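Probable signal peptide protein (Ralstonia solanacearum, PDB 2QGU) binds a phospholipid, here a dipalmitoyl phosphatidylethanolamine, and probably carries phospholipids across the periplasm between the two membranes. Local coordinates at residues A[41-46]-A[63-68]; A[93-97]-A[191-195]; A[101-105]-A[177-181]; A[133-139]-A[150-156]. The protein carries 13 engineered substitutions. All blocks are in the same frame, centred on the assembly; numbering follows the deposited sequence.

Contact 3 is the most buried of the four and is made of aromatic rings and leucines alone. Contact 2 also uses helix 91-114 but lies farther from the middle of the chain, where glutamines and a water edge a small apolar core; the two touch through L194 and F181. Contact 1 joins two other helices, with aliphatic groups on the lipid side and a water-bridged D41 and K67 on the outer side, and it meets contact 3 through the salt bridge of D65 with K102. Contact 4 differs in kind, a beta hairpin held mainly by backbone hydrogen bonds plus a salt bridge. Contacts 1, 3 and 4 all touch the phospholipid, contact 3 through L105.

Contact 1 (A[41-46]-A[63-68]); sequences DVLATI and LVDQKI. With PEF (di-palmitoyl-3-sn-phosphatidylethanolamine), chain B.
L63 reaches across to helix 31-47 and divides its two methyls between neighbours: CD1 lies 3.6 Å from T45 CG2, while CD2 meets I46 CG1 at 3.8 Å. V42 supplies the other apolar touch, its CG2 resting 3.6 Å from I68 CG1 and also near K67 CB. On the outer side K67 runs over D41, the two side chains crossing at about a right angle, and K67 CD comes within 3.3 Å of D41 OD2. Because the lysine bends at its second torsion (chi2 -56°) and then runs straight, its CE passes T45 OG1. The charged ends do not pair directly: D41 OD1 and K67 NZ are 4.3 Å apart, and one water accepts from NZ while donating to OD1. A second water donates to both D41 OD2 and K67 O, so each carboxylate oxygen is tied by water to the lysine.

This is a helix pair, running at 134°, that forms part of the wall of the phospholipid pocket in this MlaC-family fold. I68 CD1 lies 3.8 Å from C39 of one acyl chain, and V64 CG1 is 4.0 Å from C23 of the other. In the next shell, T45 OG1 donates to D41 O at 2.7 Å, reaching that carbonyl from the opposite face to T45 N. L52 packs on both L63 and I46, and I106 of helix 91-114 lies against V64.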
# COMPACT_ATOMS: atom_id res chain seq x y z
N ASP A 41 2.06 -14.05 5.12
CA ASP A 41 1.78 -13.67 6.50
C ASP A 41 0.42 -12.97 6.60
O ASP A 41 -0.39 -13.31 7.46
CB ASP A 41 2.91 -12.77 7.01
CG ASP A 41 2.93 -12.63 8.52
OD1 ASP A 41 2.26 -13.42 9.22
OD2 ASP A 41 3.63 -11.73 9.00
N VAL A 42 0.17 -12.02 5.70
CA VAL A 42 -1.12 -11.34 5.62
C VAL A 42 -2.25 -12.35 5.42
O VAL A 42 -3.22 -12.34 6.19
CB VAL A 42 -1.12 -10.27 4.50
CG1 VAL A 42 -2.54 -9.74 4.23
CG2 VAL A 42 -0.18 -9.13 4.86
N LEU A 43 -2.12 -13.22 4.42
CA LEU A 43 -3.17 -14.19 4.10
C LEU A 43 -3.45 -15.15 5.26
O LEU A 43 -4.60 -15.37 5.62
CB LEU A 43 -2.85 -14.96 2.81
CG LEU A 43 -2.87 -14.15 1.51
CD1 LEU A 43 -2.34 -14.98 0.36
CD2 LEU A 43 -4.29 -13.64 1.19
N ALA A 44 -2.38 -15.69 5.85
CA ALA A 44 -2.52 -16.64 6.97
C ALA A 44 -3.17 -15.99 8.18
O ALA A 44 -4.00 -16.60 8.85
CB ALA A 44 -1.17 -17.23 7.34
N THR A 45 -2.78 -14.75 8.47
CA THR A 45 -3.34 -14.01 9.60
C THR A 45 -4.85 -13.79 9.43
O THR A 45 -5.62 -14.06 10.36
CB THR A 45 -2.60 -12.68 9.82
OG1 THR A 45 -1.20 -12.93 10.00
CG2 THR A 45 -3.14 -11.95 11.06
N ILE A 46 -5.26 -13.34 8.25
CA ILE A 46 -6.69 -13.16 7.97
C ILE A 46 -7.46 -14.48 8.12
O ILE A 46 -8.51 -14.52 8.77
CB ILE A 46 -6.94 -12.56 6.55
CG1 ILE A 46 -6.30 -11.17 6.44
CG2 ILE A 46 -8.44 -12.48 6.26
CD1 ILE A 46 -6.20 -10.65 5.01
N LEU A 63 -3.52 -5.42 11.56
CA LEU A 63 -2.95 -6.34 10.56
C LEU A 63 -1.94 -5.63 9.67
O LEU A 63 -0.83 -6.13 9.44
CB LEU A 63 -4.05 -6.95 9.69
CG LEU A 63 -3.67 -7.73 8.42
CD1 LEU A 63 -3.19 -9.13 8.75
CD2 LEU A 63 -4.85 -7.80 7.47
N VAL A 64 -2.32 -4.46 9.17
CA VAL A 64 -1.44 -3.68 8.30
C VAL A 64 -0.19 -3.23 9.05
O VAL A 64 0.92 -3.38 8.55
CB VAL A 64 -2.19 -2.49 7.65
CG1 VAL A 64 -1.22 -1.59 6.90
CG2 VAL A 64 -3.27 -3.01 6.70
N ASP A 65 -0.37 -2.71 10.26
CA ASP A 65 0.75 -2.26 11.07
C ASP A 65 1.73 -3.37 11.41
O ASP A 65 2.95 -3.16 11.40
CB ASP A 65 0.26 -1.59 12.35
CG ASP A 65 -0.22 -0.18 12.11
OD1 ASP A 65 0.13 0.39 11.06
OD2 ASP A 65 -0.93 0.35 12.98
N GLN A 66 1.21 -4.55 11.70
CA GLN A 66 2.07 -5.65 12.16
C GLN A 66 2.65 -6.48 11.02
O GLN A 66 3.78 -6.98 11.12
CB GLN A 66 1.30 -6.56 13.11
CG GLN A 66 0.87 -5.90 14.41
CD GLN A 66 -0.26 -6.65 15.09
OE1 GLN A 66 -0.50 -7.83 14.81
NE2 GLN A 66 -0.97 -5.97 15.98
N LYS A 67 1.88 -6.66 9.95
CA LYS A 67 2.24 -7.62 8.91
C LYS A 67 2.69 -6.98 7.60
O LYS A 67 3.32 -7.65 6.78
CB LYS A 67 1.09 -8.60 8.64
CG LYS A 67 0.46 -9.26 9.88
CD LYS A 67 1.47 -9.98 10.75
CE LYS A 67 0.79 -10.52 12.01
NZ LYS A 67 1.75 -11.24 12.90
N ILE A 68 2.38 -5.70 7.40
CA ILE A 68 2.76 -5.01 6.15
C ILE A 68 3.80 -3.92 6.37
O ILE A 68 4.85 -3.92 5.71
CB ILE A 68 1.53 -4.48 5.38
CG1 ILE A 68 0.65 -5.66 4.95
CG2 ILE A 68 1.96 -3.67 4.15
CD1 ILE A 68 -0.70 -5.24 4.38
C2 PEF B . -10.61 -8.28 -4.58
C1 PEF B . -11.89 -8.50 -5.39
N PEF B . -17.74 -7.52 -5.21
C3 PEF B . -10.10 -9.61 -4.08
C4 PEF B . -15.34 -7.08 -5.41
C5 PEF B . -16.74 -6.70 -5.90
C10 PEF B . -9.44 -6.33 -5.12
C11 PEF B . -8.22 -5.62 -5.69
C12 PEF B . -6.95 -6.14 -5.03
C13 PEF B . -6.90 -5.64 -3.59
C14 PEF B . -5.54 -5.88 -2.96
C15 PEF B . -5.51 -5.29 -1.55
C16 PEF B . -4.08 -5.23 -1.03
C17 PEF B . -4.00 -4.38 0.24
C18 PEF B . -3.77 -2.91 -0.10
C19 PEF B . -2.75 -2.29 0.84
C20 PEF B . -3.42 -1.77 2.11
C21 PEF B . -2.39 -1.22 3.09
C22 PEF B . -1.93 0.17 2.65
C23 PEF B . -1.08 0.84 3.74
C24 PEF B . 0.41 0.63 3.49
C25 PEF B . 1.20 0.79 4.79
C30 PEF B . -8.27 -10.60 -3.04
C31 PEF B . -7.08 -10.73 -2.30
C32 PEF B . -6.65 -9.61 -1.61
C33 PEF B . -5.51 -9.98 -0.63
C34 PEF B . -4.12 -9.58 -1.14
C35 PEF B . -3.15 -9.25 0.00
C36 PEF B . -2.04 -8.53 -0.46
C37 PEF B . -1.22 -8.07 0.57
C38 PEF B . -0.13 -7.35 0.06
C39 PEF B . 0.72 -6.68 1.14
C40 PEF B . 1.74 -5.69 0.55
C41 PEF B . 1.13 -4.28 0.39
C42 PEF B . 2.21 -3.20 0.31
C43 PEF B . 1.67 -1.90 -0.30
C44 PEF B . 2.71 -0.78 -0.26
C45 PEF B . 2.17 0.51 -0.87
O4 PEF B . -10.24 -5.70 -4.41
O5 PEF B . -8.64 -11.59 -3.65
O2 PEF B . -9.61 -7.65 -5.41
O3 PEF B . -9.02 -9.45 -3.12
O1P PEF B . -14.04 -10.67 -5.85
O2P PEF B . -15.22 -9.59 -3.86
O3P PEF B . -12.96 -8.81 -4.50
O4P PEF B . -14.95 -8.34 -5.98
P PEF B . -14.33 -9.47 -5.03
O HOH W 1 4.92 -9.73 7.51
O HOH W 2 2.33 -13.78 11.90

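Contact 2 (A[93-97]-A[191-195]); sequences QQQQI and VGGLV. Engineered in segment 191-195: G192 (natural residue Ser).
Q93 leans its amide over V191, and its side chain can be followed outward atom by atom. CB is already 4.2 Å from V191 CG1. The next carbon, CG, stands beside V195, 4.4 Å from its CG2. From there the extended chain (chi2 173°) carries CD to within 3.7 Å of V191 CG1, so the same methyl lies against much of the glutamine's length. At the end the amide splits its roles. OE1 lies 3.6 Å from V191 CG1, a plain van der Waals touch, and takes its hydrogen bond outside the two segments. NE2 approaches the backbone N of G192, an engineered residue that is Ser in the natural protein; both nitrogens are donors, and a water between them accepts from NE2 at 3.1 Å and weakly from G192 N.

One turn further along, I97 packs between the helices. Its CG1 stands beside the backbone N (chi1 -69°) and carries CD1 toward helix 191-206, where it meets V191 CG1 at 3.7 Å and L194 CD2 at 4.1 Å. CG1 itself presses on V195 CG2. I97 crosses all three of these partners at about a right angle, and with no hydrogen bond running directly between the segments the inner part of the seam is purely aliphatic.

The two segments run at 31° to each other. M82 of helix 74-82 packs against both I97 and V191, T78 of the same helix also touches I97, and L194 continues the apolar layer onto F181 and I185 of helix 173-188.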
# COMPACT_ATOMS: atom_id res chain seq x y z
N GLN A 93 3.12 18.53 8.38
CA GLN A 93 2.25 18.20 7.25
C GLN A 93 2.63 16.88 6.59
O GLN A 93 1.76 16.10 6.22
CB GLN A 93 2.24 19.32 6.22
CG GLN A 93 1.36 20.49 6.62
CD GLN A 93 1.48 21.66 5.68
OE1 GLN A 93 2.55 21.92 5.11
NE2 GLN A 93 0.38 22.39 5.50
N GLN A 94 3.93 16.64 6.46
CA GLN A 94 4.43 15.40 5.88
C GLN A 94 3.94 14.18 6.67
O GLN A 94 3.51 13.19 6.09
CB GLN A 94 5.95 15.40 5.78
CG GLN A 94 6.49 16.29 4.67
CD GLN A 94 8.01 16.37 4.67
OE1 GLN A 94 8.67 15.93 5.61
NE2 GLN A 94 8.57 16.94 3.61
N GLN A 95 4.00 14.27 7.99
CA GLN A 95 3.51 13.20 8.85
C GLN A 95 1.99 13.04 8.75
O GLN A 95 1.48 11.92 8.62
CB GLN A 95 3.93 13.42 10.31
CG GLN A 95 3.67 12.21 11.20
CD GLN A 95 4.43 10.98 10.74
OE1 GLN A 95 3.83 9.97 10.34
NE2 GLN A 95 5.75 11.06 10.77
N GLN A 96 1.26 14.16 8.78
CA GLN A 96 -0.20 14.12 8.69
C GLN A 96 -0.67 13.52 7.37
O GLN A 96 -1.63 12.75 7.34
CB GLN A 96 -0.79 15.52 8.86
CG GLN A 96 -0.58 16.11 10.25
CD GLN A 96 -1.02 17.55 10.36
OE1 GLN A 96 -1.29 18.22 9.37
NE2 GLN A 96 -1.08 18.04 11.59
N ILE A 97 0.01 13.90 6.28
CA ILE A 97 -0.32 13.37 4.95
C ILE A 97 -0.02 11.87 4.84
O ILE A 97 -0.85 11.12 4.33
CB ILE A 97 0.35 14.21 3.83
CG1 ILE A 97 -0.31 15.59 3.77
CG2 ILE A 97 0.22 13.51 2.47
CD1 ILE A 97 0.47 16.64 3.02
N VAL A 191 -0.49 22.65 -0.22
CA VAL A 191 -0.38 21.44 0.61
C VAL A 191 -1.46 21.38 1.68
O VAL A 191 -1.97 20.30 2.01
CB VAL A 191 1.02 21.34 1.26
CG1 VAL A 191 1.06 20.24 2.32
CG2 VAL A 191 2.08 21.11 0.19
N GLY A 192 -1.82 22.54 2.23
CA GLY A 192 -2.93 22.61 3.18
C GLY A 192 -4.22 22.07 2.58
O GLY A 192 -5.00 21.40 3.27
N GLY A 193 -4.42 22.34 1.29
CA GLY A 193 -5.57 21.82 0.55
C GLY A 193 -5.59 20.31 0.51
O GLY A 193 -6.66 19.69 0.62
N LEU A 194 -4.42 19.71 0.35
CA LEU A 194 -4.31 18.25 0.34
C LEU A 194 -4.66 17.63 1.70
O LEU A 194 -5.35 16.61 1.76
CB LEU A 194 -2.93 17.81 -0.13
CG LEU A 194 -2.73 16.29 -0.18
CD1 LEU A 194 -3.74 15.62 -1.12
CD2 LEU A 194 -1.33 15.92 -0.58
N VAL A 195 -4.18 18.25 2.78
CA VAL A 195 -4.53 17.80 4.12
C VAL A 195 -6.05 17.82 4.31
O VAL A 195 -6.64 16.85 4.80
CB VAL A 195 -3.83 18.65 5.21
CG1 VAL A 195 -4.30 18.26 6.62
CG2 VAL A 195 -2.31 18.52 5.11
O HOH W 3 -0.13 24.89 3.68

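Contact 3 (A[101-105]-A[177-181]); sequences FKSLL and YKNQF. Engineered in segment 101-105: S103 (natural residue Thr).
F101 brings its ring up against Y177 and F181, both on the same side of its plane, and the three form an aromatic cluster. With F181 the geometry is T-shaped: the edge of F181 is directed at the face of F101, the planes stand at 71°, and F181 CZ lies 3.7 Å from F101 CD1. Toward Y177 the same ring is only obliquely turned, at 56° between planes. There F101 CE1 sits over one face of the tyrosine, displaced toward the rim, 3.5 Å from Y177 CG; F101 CZ touches Y177 CB. F101 gets this far because its CG is trans to the backbone nitrogen (chi1 -175°), throwing the ring across toward helix 173-188.

Aliphatic contacts extend the cluster along the tyrosine. L105 slides past Y177 in the opposite direction, its CD2 3.6 Å from Y177 CE2 and nearly as close to the phenol OH. In one of its two conformers L104 CD2 also touches Y177 CE1.

No hydrogen bond joins the segments, whose axes stay 13.9 Å apart, a gap that the large rings span. L105 also touches the bound phospholipid, so Y177 lies just behind one residue of the pocket. Helix 74-82 supplies F74 and T78 against F101 and A81 against F181. From helix 191-206, R201 and L205 pack near L104, and L194 packs on F181, placing the cluster among four helices.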
# COMPACT_ATOMS: atom_id res chain seq x y z
N PHE A 101 -3.07 9.38 4.24
CA PHE A 101 -2.97 8.56 3.03
C PHE A 101 -3.00 7.07 3.40
O PHE A 101 -3.74 6.29 2.79
CB PHE A 101 -1.69 8.97 2.28
CG PHE A 101 -1.48 8.31 0.94
CD1 PHE A 101 -2.53 7.82 0.16
CD2 PHE A 101 -0.19 8.23 0.42
CE1 PHE A 101 -2.28 7.23 -1.08
CE2 PHE A 101 0.07 7.65 -0.81
CZ PHE A 101 -0.98 7.15 -1.56
N LYS A 102 -2.23 6.68 4.42
CA LYS A 102 -2.25 5.30 4.92
C LYS A 102 -3.65 4.89 5.36
O LYS A 102 -4.14 3.83 4.98
CB LYS A 102 -1.25 5.14 6.06
CG LYS A 102 -1.24 3.77 6.69
CD LYS A 102 -0.21 3.71 7.81
CE LYS A 102 -0.44 2.51 8.70
NZ LYS A 102 0.27 2.70 10.00
N SER A 103 -4.30 5.73 6.16
CA SER A 103 -5.67 5.45 6.59
C SER A 103 -6.62 5.32 5.40
O SER A 103 -7.46 4.42 5.39
CB SER A 103 -6.15 6.55 7.55
OG SER A 103 -7.54 6.44 7.80
N LEU A 104 -6.47 6.20 4.42
CA LEU A 104 -7.29 6.19 3.21
C LEU A 104 -7.19 4.86 2.47
O LEU A 104 -8.20 4.28 2.07
CB LEU A 104 -6.88 7.36 2.30
CG LEU A 104 -7.42 7.51 0.86
CD1 LEU A 104 -8.91 7.76 0.85
CD2 LEU A 104 -6.69 8.63 0.14
N LEU A 105 -5.97 4.37 2.30
CA LEU A 105 -5.73 3.09 1.63
C LEU A 105 -6.24 1.89 2.43
O LEU A 105 -6.86 1.00 1.86
CB LEU A 105 -4.24 2.91 1.29
CG LEU A 105 -3.67 3.89 0.27
CD1 LEU A 105 -2.20 3.54 0.04
CD2 LEU A 105 -4.44 3.84 -1.05
N TYR A 177 -2.29 8.11 -7.14
CA TYR A 177 -2.38 9.13 -6.11
C TYR A 177 -1.50 10.35 -6.36
O TYR A 177 -1.85 11.45 -5.96
CB TYR A 177 -2.19 8.52 -4.72
CG TYR A 177 -3.40 7.69 -4.35
CD1 TYR A 177 -4.55 8.28 -3.85
CD2 TYR A 177 -3.40 6.30 -4.55
CE1 TYR A 177 -5.67 7.52 -3.54
CE2 TYR A 177 -4.51 5.54 -4.24
CZ TYR A 177 -5.65 6.15 -3.73
OH TYR A 177 -6.76 5.40 -3.43
N LYS A 178 -0.39 10.18 -7.08
CA LYS A 178 0.38 11.33 -7.54
C LYS A 178 -0.50 12.26 -8.37
O LYS A 178 -0.52 13.48 -8.15
CB LYS A 178 1.60 10.89 -8.36
CG LYS A 178 2.50 12.05 -8.80
CD LYS A 178 3.61 11.55 -9.71
CE LYS A 178 4.35 12.70 -10.37
NZ LYS A 178 3.49 13.40 -11.37
N ASN A 179 -1.25 11.68 -9.31
CA ASN A 179 -2.11 12.49 -10.17
C ASN A 179 -3.27 13.09 -9.41
O ASN A 179 -3.60 14.26 -9.58
CB ASN A 179 -2.60 11.67 -11.36
CG ASN A 179 -1.49 11.26 -12.30
OD1 ASN A 179 -1.53 10.18 -12.88
ND2 ASN A 179 -0.49 12.12 -12.46
N GLN A 180 -3.88 12.29 -8.54
CA GLN A 180 -5.00 12.76 -7.73
C GLN A 180 -4.57 13.89 -6.81
O GLN A 180 -5.25 14.92 -6.72
CB GLN A 180 -5.60 11.61 -6.93
CG GLN A 180 -6.81 11.98 -6.09
CD GLN A 180 -7.43 10.77 -5.44
OE1 GLN A 180 -8.03 9.93 -6.11
NE2 GLN A 180 -7.27 10.66 -4.13
N PHE A 181 -3.43 13.72 -6.15
CA PHE A 181 -2.95 14.72 -5.20
C PHE A 181 -2.52 16.01 -5.89
O PHE A 181 -2.76 17.10 -5.36
CB PHE A 181 -1.80 14.20 -4.32
CG PHE A 181 -2.21 13.11 -3.33
CD1 PHE A 181 -3.53 12.70 -3.17
CD2 PHE A 181 -1.23 12.52 -2.53
CE1 PHE A 181 -3.87 11.68 -2.25
CE2 PHE A 181 -1.56 11.52 -1.60
CZ PHE A 181 -2.88 11.11 -1.47

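Contact 4 (A[133-139]-A[150-156]); sequences TDVVVRS and LDYRVEK. Engineered in segment 150-156: V154 (natural residue Met). With PEF (di-palmitoyl-3-sn-phosphatidylethanolamine), chain B.
V135 and V154 exchange two backbone hydrogen bonds, V137 and Y152 do the same, and K156 N donates to T133 O at 2.8 Å. S139 OG donates to L150 O at 2.7 Å, in the carbonyl plane and on a lone pair. OG sits between the backbone N and carbonyl carbon (chi1 82°), turning it to this oxygen; S139 N reaches the same acceptor weakly, and L150 N returns a bond to S139 O. A water donates to S139 OG and bonds Y152 OH.

On the other face R138 and D151 lie side by side in a salt bridge, NE to OD2 2.9 Å, the oxygen being met from above the carboxylate plane; D151 OD1 takes a water shared with S139 O and a weak bond from S139 N. D134 OD1 is bonded by Y164 OH and by a water, while R76 bridges D134 OD2 to E155.

V137 CG2 packs 3.8 Å from CG2 of V154, engineered (Met in nature). Y152 OH lies 3.7 Å from lipid carbon C38, and L150 CD1 touches C34. In this antiparallel beta hairpin of the five-stranded sheet, L150 and Y152, on the face with V137 and V154, form part of the phospholipid pocket.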
# COMPACT_ATOMS: atom_id res chain seq x y z
N THR A 133 18.75 -2.96 -7.11
CA THR A 133 18.26 -2.51 -5.80
C THR A 133 16.86 -1.89 -5.84
O THR A 133 16.31 -1.52 -4.80
CB THR A 133 19.22 -1.52 -5.14
OG1 THR A 133 19.45 -0.43 -6.04
CG2 THR A 133 20.55 -2.21 -4.79
N ASP A 134 16.29 -1.75 -7.04
CA ASP A 134 14.95 -1.21 -7.19
C ASP A 134 14.27 -2.01 -8.30
O ASP A 134 14.56 -1.83 -9.48
CB ASP A 134 15.00 0.29 -7.52
CG ASP A 134 13.71 1.00 -7.15
OD1 ASP A 134 12.63 0.46 -7.43
OD2 ASP A 134 13.78 2.09 -6.55
N VAL A 135 13.37 -2.89 -7.89
CA VAL A 135 12.91 -3.98 -8.76
C VAL A 135 11.39 -4.14 -8.68
O VAL A 135 10.73 -3.53 -7.84
CB VAL A 135 13.60 -5.33 -8.39
CG1 VAL A 135 15.13 -5.18 -8.42
CG2 VAL A 135 13.15 -5.81 -7.02
N VAL A 136 10.85 -4.98 -9.57
CA VAL A 136 9.43 -5.32 -9.54
C VAL A 136 9.27 -6.81 -9.30
O VAL A 136 9.98 -7.62 -9.90
CB VAL A 136 8.73 -4.87 -10.86
CG1 VAL A 136 7.31 -5.44 -10.99
CG2 VAL A 136 8.70 -3.34 -10.94
N VAL A 137 8.36 -7.16 -8.40
CA VAL A 137 7.95 -8.54 -8.15
C VAL A 137 6.51 -8.68 -8.65
O VAL A 137 5.64 -7.90 -8.27
CB VAL A 137 8.03 -8.89 -6.65
CG1 VAL A 137 7.42 -10.26 -6.35
CG2 VAL A 137 9.48 -8.83 -6.17
N ARG A 138 6.28 -9.67 -9.52
CA ARG A 138 4.97 -9.84 -10.13
C ARG A 138 4.30 -11.12 -9.64
O ARG A 138 4.95 -12.15 -9.46
CB ARG A 138 5.08 -9.85 -11.66
CG ARG A 138 5.78 -8.61 -12.25
CD ARG A 138 5.59 -8.53 -13.76
NE ARG A 138 4.18 -8.30 -14.08
CZ ARG A 138 3.58 -8.72 -15.19
NH1 ARG A 138 4.23 -9.44 -16.10
NH2 ARG A 138 2.29 -8.46 -15.37
N SER A 139 2.99 -11.04 -9.42
CA SER A 139 2.26 -12.18 -8.86
C SER A 139 0.81 -12.22 -9.35
O SER A 139 0.29 -11.23 -9.89
CB SER A 139 2.28 -12.14 -7.33
OG SER A 139 1.30 -11.25 -6.80
N LEU A 150 -1.19 -8.82 -8.91
CA LEU A 150 -0.63 -7.87 -7.95
C LEU A 150 0.86 -7.81 -8.17
O LEU A 150 1.55 -8.82 -8.03
CB LEU A 150 -0.93 -8.28 -6.49
CG LEU A 150 -2.38 -8.24 -6.00
CD1 LEU A 150 -2.45 -8.69 -4.54
CD2 LEU A 150 -3.02 -6.86 -6.19
N ASP A 151 1.35 -6.63 -8.53
CA ASP A 151 2.79 -6.42 -8.68
C ASP A 151 3.27 -5.44 -7.61
O ASP A 151 2.48 -4.65 -7.11
CB ASP A 151 3.17 -5.89 -10.06
CG ASP A 151 2.79 -6.83 -11.19
OD1 ASP A 151 2.40 -7.99 -10.94
OD2 ASP A 151 2.91 -6.39 -12.35
N TYR A 152 4.56 -5.50 -7.30
CA TYR A 152 5.12 -4.70 -6.22
C TYR A 152 6.41 -4.06 -6.65
O TYR A 152 7.22 -4.71 -7.32
CB TYR A 152 5.42 -5.59 -5.01
CG TYR A 152 4.24 -6.39 -4.55
CD1 TYR A 152 3.38 -5.90 -3.57
CD2 TYR A 152 3.96 -7.64 -5.11
CE1 TYR A 152 2.28 -6.62 -3.15
CE2 TYR A 152 2.85 -8.38 -4.70
CZ TYR A 152 2.01 -7.86 -3.71
OH TYR A 152 0.91 -8.55 -3.27
N ARG A 153 6.61 -2.80 -6.29
CA ARG A 153 7.93 -2.18 -6.39
C ARG A 153 8.64 -2.37 -5.07
O ARG A 153 8.06 -2.13 -4.00
CB ARG A 153 7.84 -0.70 -6.78
CG ARG A 153 7.37 -0.46 -8.19
CD ARG A 153 7.85 0.87 -8.74
NE ARG A 153 7.41 1.06 -10.12
CZ ARG A 153 8.06 0.63 -11.20
NH1 ARG A 153 9.21 -0.02 -11.08
NH2 ARG A 153 7.56 0.85 -12.40
N VAL A 154 9.89 -2.81 -5.14
CA VAL A 154 10.66 -3.15 -3.95
C VAL A 154 12.03 -2.51 -4.03
O VAL A 154 12.69 -2.58 -5.07
CB VAL A 154 10.80 -4.70 -3.76
CG1 VAL A 154 10.97 -5.04 -2.30
CG2 VAL A 154 9.58 -5.45 -4.34
N GLU A 155 12.44 -1.86 -2.95
CA GLU A 155 13.74 -1.20 -2.90
C GLU A 155 14.58 -1.76 -1.77
O GLU A 155 14.08 -1.94 -0.65
CB GLU A 155 13.57 0.32 -2.74
CG GLU A 155 14.90 1.06 -2.72
CD GLU A 155 14.80 2.53 -2.36
OE1 GLU A 155 13.71 3.02 -2.01
OE2 GLU A 155 15.86 3.20 -2.42
N LYS A 156 15.86 -2.01 -2.05
CA LYS A 156 16.77 -2.52 -1.04
C LYS A 156 17.38 -1.36 -0.27
O LYS A 156 18.20 -0.62 -0.81
CB LYS A 156 17.87 -3.38 -1.66
CG LYS A 156 18.58 -4.26 -0.64
CD LYS A 156 19.57 -5.19 -1.31
CE LYS A 156 20.12 -6.19 -0.31
NZ LYS A 156 20.97 -7.20 -0.99
C2 PEF B . -10.61 -8.28 -4.58
C1 PEF B . -11.89 -8.50 -5.39
N PEF B . -17.74 -7.52 -5.21
C3 PEF B . -10.10 -9.61 -4.08
C4 PEF B . -15.34 -7.08 -5.41
C5 PEF B . -16.74 -6.70 -5.90
C10 PEF B . -9.44 -6.33 -5.12
C11 PEF B . -8.22 -5.62 -5.69
C12 PEF B . -6.95 -6.14 -5.03
C13 PEF B . -6.90 -5.64 -3.59
C14 PEF B . -5.54 -5.88 -2.96
C15 PEF B . -5.51 -5.29 -1.55
C16 PEF B . -4.08 -5.23 -1.03
C17 PEF B . -4.00 -4.38 0.24
C18 PEF B . -3.77 -2.91 -0.10
C19 PEF B . -2.75 -2.29 0.84
C20 PEF B . -3.42 -1.77 2.11
C21 PEF B . -2.39 -1.22 3.09
C22 PEF B . -1.93 0.17 2.65
C23 PEF B . -1.08 0.84 3.74
C24 PEF B . 0.41 0.63 3.49
C25 PEF B . 1.20 0.79 4.79
C30 PEF B . -8.27 -10.60 -3.04
C31 PEF B . -7.08 -10.73 -2.30
C32 PEF B . -6.65 -9.61 -1.61
C33 PEF B . -5.51 -9.98 -0.63
C34 PEF B . -4.12 -9.58 -1.14
C35 PEF B . -3.15 -9.25 0.00
C36 PEF B . -2.04 -8.53 -0.46
C37 PEF B . -1.22 -8.07 0.57
C38 PEF B . -0.13 -7.35 0.06
C39 PEF B . 0.72 -6.68 1.14
C40 PEF B . 1.74 -5.69 0.55
C41 PEF B . 1.13 -4.28 0.39
C42 PEF B . 2.21 -3.20 0.31
C43 PEF B . 1.67 -1.90 -0.30
C44 PEF B . 2.71 -0.78 -0.26
C45 PEF B . 2.17 0.51 -0.87
O4 PEF B . -10.24 -5.70 -4.41
O5 PEF B . -8.64 -11.59 -3.65
O2 PEF B . -9.61 -7.65 -5.41
O3 PEF B . -9.02 -9.45 -3.12
O1P PEF B . -14.04 -10.67 -5.85
O2P PEF B . -15.22 -9.59 -3.86
O3P PEF B . -12.96 -8.81 -4.50
O4P PEF B . -14.95 -8.34 -5.98
P PEF B . -14.33 -9.47 -5.03
O HOH W 4 10.85 -0.85 -8.96
O HOH W 5 1.22 -11.19 -4.00
O HOH W 6 1.08 -9.94 -12.42